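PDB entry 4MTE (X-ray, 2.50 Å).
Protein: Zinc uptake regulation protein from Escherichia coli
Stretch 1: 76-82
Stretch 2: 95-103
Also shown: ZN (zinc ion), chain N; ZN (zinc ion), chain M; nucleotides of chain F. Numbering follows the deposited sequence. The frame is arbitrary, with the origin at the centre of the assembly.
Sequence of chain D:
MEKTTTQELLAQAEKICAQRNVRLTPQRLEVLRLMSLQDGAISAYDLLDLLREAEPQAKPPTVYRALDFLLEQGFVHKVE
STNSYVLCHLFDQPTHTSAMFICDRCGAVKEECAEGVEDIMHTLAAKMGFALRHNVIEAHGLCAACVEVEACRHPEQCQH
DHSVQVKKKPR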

# COMPACT_ATOMS: atom_id res chain seq x y z
N VAL D 76 -18.41 -6.02 -23.60
CA VAL D 76 -17.33 -5.28 -22.94
C VAL D 76 -16.00 -5.99 -23.14
O VAL D 76 -15.95 -7.21 -23.29
CB VAL D 76 -17.62 -5.13 -21.42
CG1 VAL D 76 -16.46 -4.45 -20.69
CG2 VAL D 76 -18.92 -4.35 -21.21
N HIS D 77 -14.93 -5.20 -23.17
CA HIS D 77 -13.57 -5.73 -23.16
C HIS D 77 -12.86 -5.25 -21.91
O HIS D 77 -13.09 -4.13 -21.43
CB HIS D 77 -12.79 -5.25 -24.38
CG HIS D 77 -13.33 -5.75 -25.68
ND1 HIS D 77 -13.36 -7.08 -26.02
CD2 HIS D 77 -13.86 -5.09 -26.74
CE1 HIS D 77 -13.89 -7.22 -27.22
NE2 HIS D 77 -14.20 -6.03 -27.68
N LYS D 78 -12.00 -6.11 -21.39
CA LYS D 78 -11.11 -5.75 -20.30
C LYS D 78 -9.81 -5.24 -20.89
O LYS D 78 -9.22 -5.88 -21.76
CB LYS D 78 -10.83 -6.97 -19.42
CG LYS D 78 -9.95 -6.68 -18.22
CD LYS D 78 -9.64 -7.94 -17.44
CE LYS D 78 -8.84 -7.64 -16.19
NZ LYS D 78 -9.64 -6.85 -15.21
N VAL D 79 -9.37 -4.08 -20.41
CA VAL D 79 -8.07 -3.53 -20.80
C VAL D 79 -7.03 -4.00 -19.78
O VAL D 79 -7.01 -3.53 -18.64
CB VAL D 79 -8.11 -1.98 -20.84
CG1 VAL D 79 -6.84 -1.44 -21.50
CG2 VAL D 79 -9.36 -1.49 -21.58
N GLU D 80 -6.18 -4.93 -20.21
CA GLU D 80 -5.29 -5.66 -19.31
C GLU D 80 -4.06 -4.89 -18.84
O GLU D 80 -3.54 -5.14 -17.76
CB GLU D 80 -4.82 -6.95 -19.98
CG GLU D 80 -5.94 -7.89 -20.42
CD GLU D 80 -6.57 -8.64 -19.26
OE1 GLU D 80 -6.22 -8.35 -18.09
OE2 GLU D 80 -7.40 -9.54 -19.52
N SER D 81 -3.57 -3.96 -19.67
CA SER D 81 -2.38 -3.19 -19.32
C SER D 81 -2.71 -2.23 -18.19
O SER D 81 -1.89 -1.99 -17.30
CB SER D 81 -1.85 -2.43 -20.53
OG SER D 81 -2.79 -1.48 -20.99
N THR D 82 -3.92 -1.69 -18.23
CA THR D 82 -4.51 -1.02 -17.09
C THR D 82 -5.24 -2.10 -16.32
O THR D 82 -4.88 -3.28 -16.41
CB THR D 82 -5.51 0.08 -17.53
OG1 THR D 82 -6.61 -0.53 -18.22
CG2 THR D 82 -4.84 1.09 -18.45
N THR D 95 -18.28 -12.06 -33.66
CA THR D 95 -17.16 -11.84 -32.75
C THR D 95 -15.85 -11.57 -33.49
O THR D 95 -15.64 -12.06 -34.60
CB THR D 95 -16.97 -13.03 -31.79
OG1 THR D 95 -16.85 -14.24 -32.54
CG2 THR D 95 -18.16 -13.13 -30.85
N HIS D 96 -14.97 -10.80 -32.85
CA HIS D 96 -13.86 -10.17 -33.54
C HIS D 96 -12.56 -10.22 -32.75
O HIS D 96 -12.55 -10.54 -31.56
CB HIS D 96 -14.21 -8.71 -33.80
CG HIS D 96 -14.56 -7.96 -32.54
ND1 HIS D 96 -15.76 -8.13 -31.89
CD2 HIS D 96 -13.86 -7.06 -31.82
CE1 HIS D 96 -15.79 -7.35 -30.82
NE2 HIS D 96 -14.64 -6.70 -30.75
N THR D 97 -11.47 -9.89 -33.44
CA THR D 97 -10.20 -9.57 -32.79
C THR D 97 -10.09 -8.05 -32.82
O THR D 97 -10.66 -7.40 -33.70
CB THR D 97 -9.00 -10.18 -33.53
OG1 THR D 97 -7.79 -9.86 -32.82
CG2 THR D 97 -8.90 -9.65 -34.97
N SER D 98 -9.37 -7.48 -31.86
CA SER D 98 -9.25 -6.03 -31.79
C SER D 98 -7.96 -5.58 -31.13
O SER D 98 -7.37 -6.30 -30.33
CB SER D 98 -10.43 -5.45 -31.02
OG SER D 98 -10.38 -5.81 -29.65
N ALA D 99 -7.53 -4.37 -31.50
CA ALA D 99 -6.40 -3.72 -30.87
C ALA D 99 -6.89 -2.43 -30.22
O ALA D 99 -7.55 -1.62 -30.87
CB ALA D 99 -5.31 -3.44 -31.90
N MET D 100 -6.57 -2.26 -28.94
CA MET D 100 -6.99 -1.07 -28.21
C MET D 100 -5.90 -0.02 -28.27
O MET D 100 -4.74 -0.29 -27.95
CB MET D 100 -7.26 -1.43 -26.74
CG MET D 100 -8.39 -2.42 -26.56
SD MET D 100 -9.99 -1.72 -26.97
CE MET D 100 -11.02 -3.18 -26.93
N PHE D 101 -6.27 1.18 -28.71
CA PHE D 101 -5.34 2.31 -28.70
C PHE D 101 -5.70 3.23 -27.55
O PHE D 101 -6.82 3.74 -27.48
CB PHE D 101 -5.37 3.04 -30.04
CG PHE D 101 -4.76 2.24 -31.15
CD1 PHE D 101 -3.45 2.47 -31.55
CD2 PHE D 101 -5.48 1.25 -31.79
CE1 PHE D 101 -2.88 1.73 -32.56
CE2 PHE D 101 -4.92 0.51 -32.81
CZ PHE D 101 -3.62 0.75 -33.19
N ILE D 102 -4.73 3.43 -26.66
CA ILE D 102 -4.95 4.04 -25.35
C ILE D 102 -4.11 5.29 -25.17
O ILE D 102 -2.89 5.26 -25.33
CB ILE D 102 -4.56 3.05 -24.23
CG1 ILE D 102 -5.34 1.73 -24.36
CG2 ILE D 102 -4.77 3.67 -22.84
CD1 ILE D 102 -4.73 0.59 -23.56
N CYS D 103 -4.77 6.40 -24.82
CA CYS D 103 -4.05 7.61 -24.46
C CYS D 103 -3.73 7.58 -22.97
O CYS D 103 -4.63 7.43 -22.14
CB CYS D 103 -4.87 8.86 -24.80
SG CYS D 103 -3.95 10.41 -24.58
ZN ZN N . -14.83 -5.21 -29.41
ZN ZN M . -5.51 11.80 -25.51
P DA F 21 -9.48 -5.71 -11.48
OP1 DA F 21 -8.88 -6.40 -12.64
OP2 DA F 21 -10.55 -4.71 -11.67
O5' DA F 21 -10.03 -6.83 -10.49
C5' DA F 21 -9.15 -7.87 -10.12
C4' DA F 21 -9.80 -8.81 -9.12
O4' DA F 21 -10.04 -8.11 -7.88
C3' DA F 21 -11.15 -9.39 -9.53
O3' DA F 21 -10.94 -10.75 -9.85
C2' DA F 21 -12.06 -9.17 -8.32
C1' DA F 21 -11.08 -8.81 -7.22
N9 DA F 21 -11.59 -7.97 -6.14
C8 DA F 21 -11.92 -6.64 -6.19
N7 DA F 21 -12.35 -6.16 -5.04
C5 DA F 21 -12.28 -7.25 -4.18
C6 DA F 21 -12.59 -7.42 -2.82
N6 DA F 21 -13.05 -6.46 -2.02
N1 DA F 21 -12.41 -8.65 -2.30
C2 DA F 21 -11.95 -9.63 -3.08
N3 DA F 21 -11.62 -9.60 -4.36
C4 DA F 21 -11.82 -8.37 -4.85

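This is a small contact made by side chains alone, joined at one end by a shared zinc ion and continued by apolar packing, with no hydrogen bond between the stretches. Their backbones stay well apart: the nearest CA atoms, those of Val79 and Met100, are 7.9 Å from each other, and the end-to-end directions differ by 42°. Only 275 Å² is buried, both sides summed.

The zinc of chain N accepts His77 NE2 and His96 NE2, each at 2.0 Å, and three further atoms from elsewhere in the structure. The 3.2 Å between His77 NE2 and His96 NE2 therefore reflects common coordination: both nitrogens direct their lone pairs at the metal. The rings accordingly meet rim to rim, with planes at 85° and centroids 5.2 Å apart, which excludes a stack.

Beyond the metal, Met100 CE lies 3.4 Å from His77 CD2, so the methionine's terminal methyl packs close to the imidazole. Farther along, Val79 CG1 meets Ile102 CD1 at 3.6 Å, a van der Waals contact between buried aliphatic groups. Alternation along strand 76-79 aims the CA-to-CB bonds of His77 and Val79 toward stretch 2, whereas that of Lys78 points away; its NZ donates a 2.7 Å hydrogen bond to OP1 of DA21.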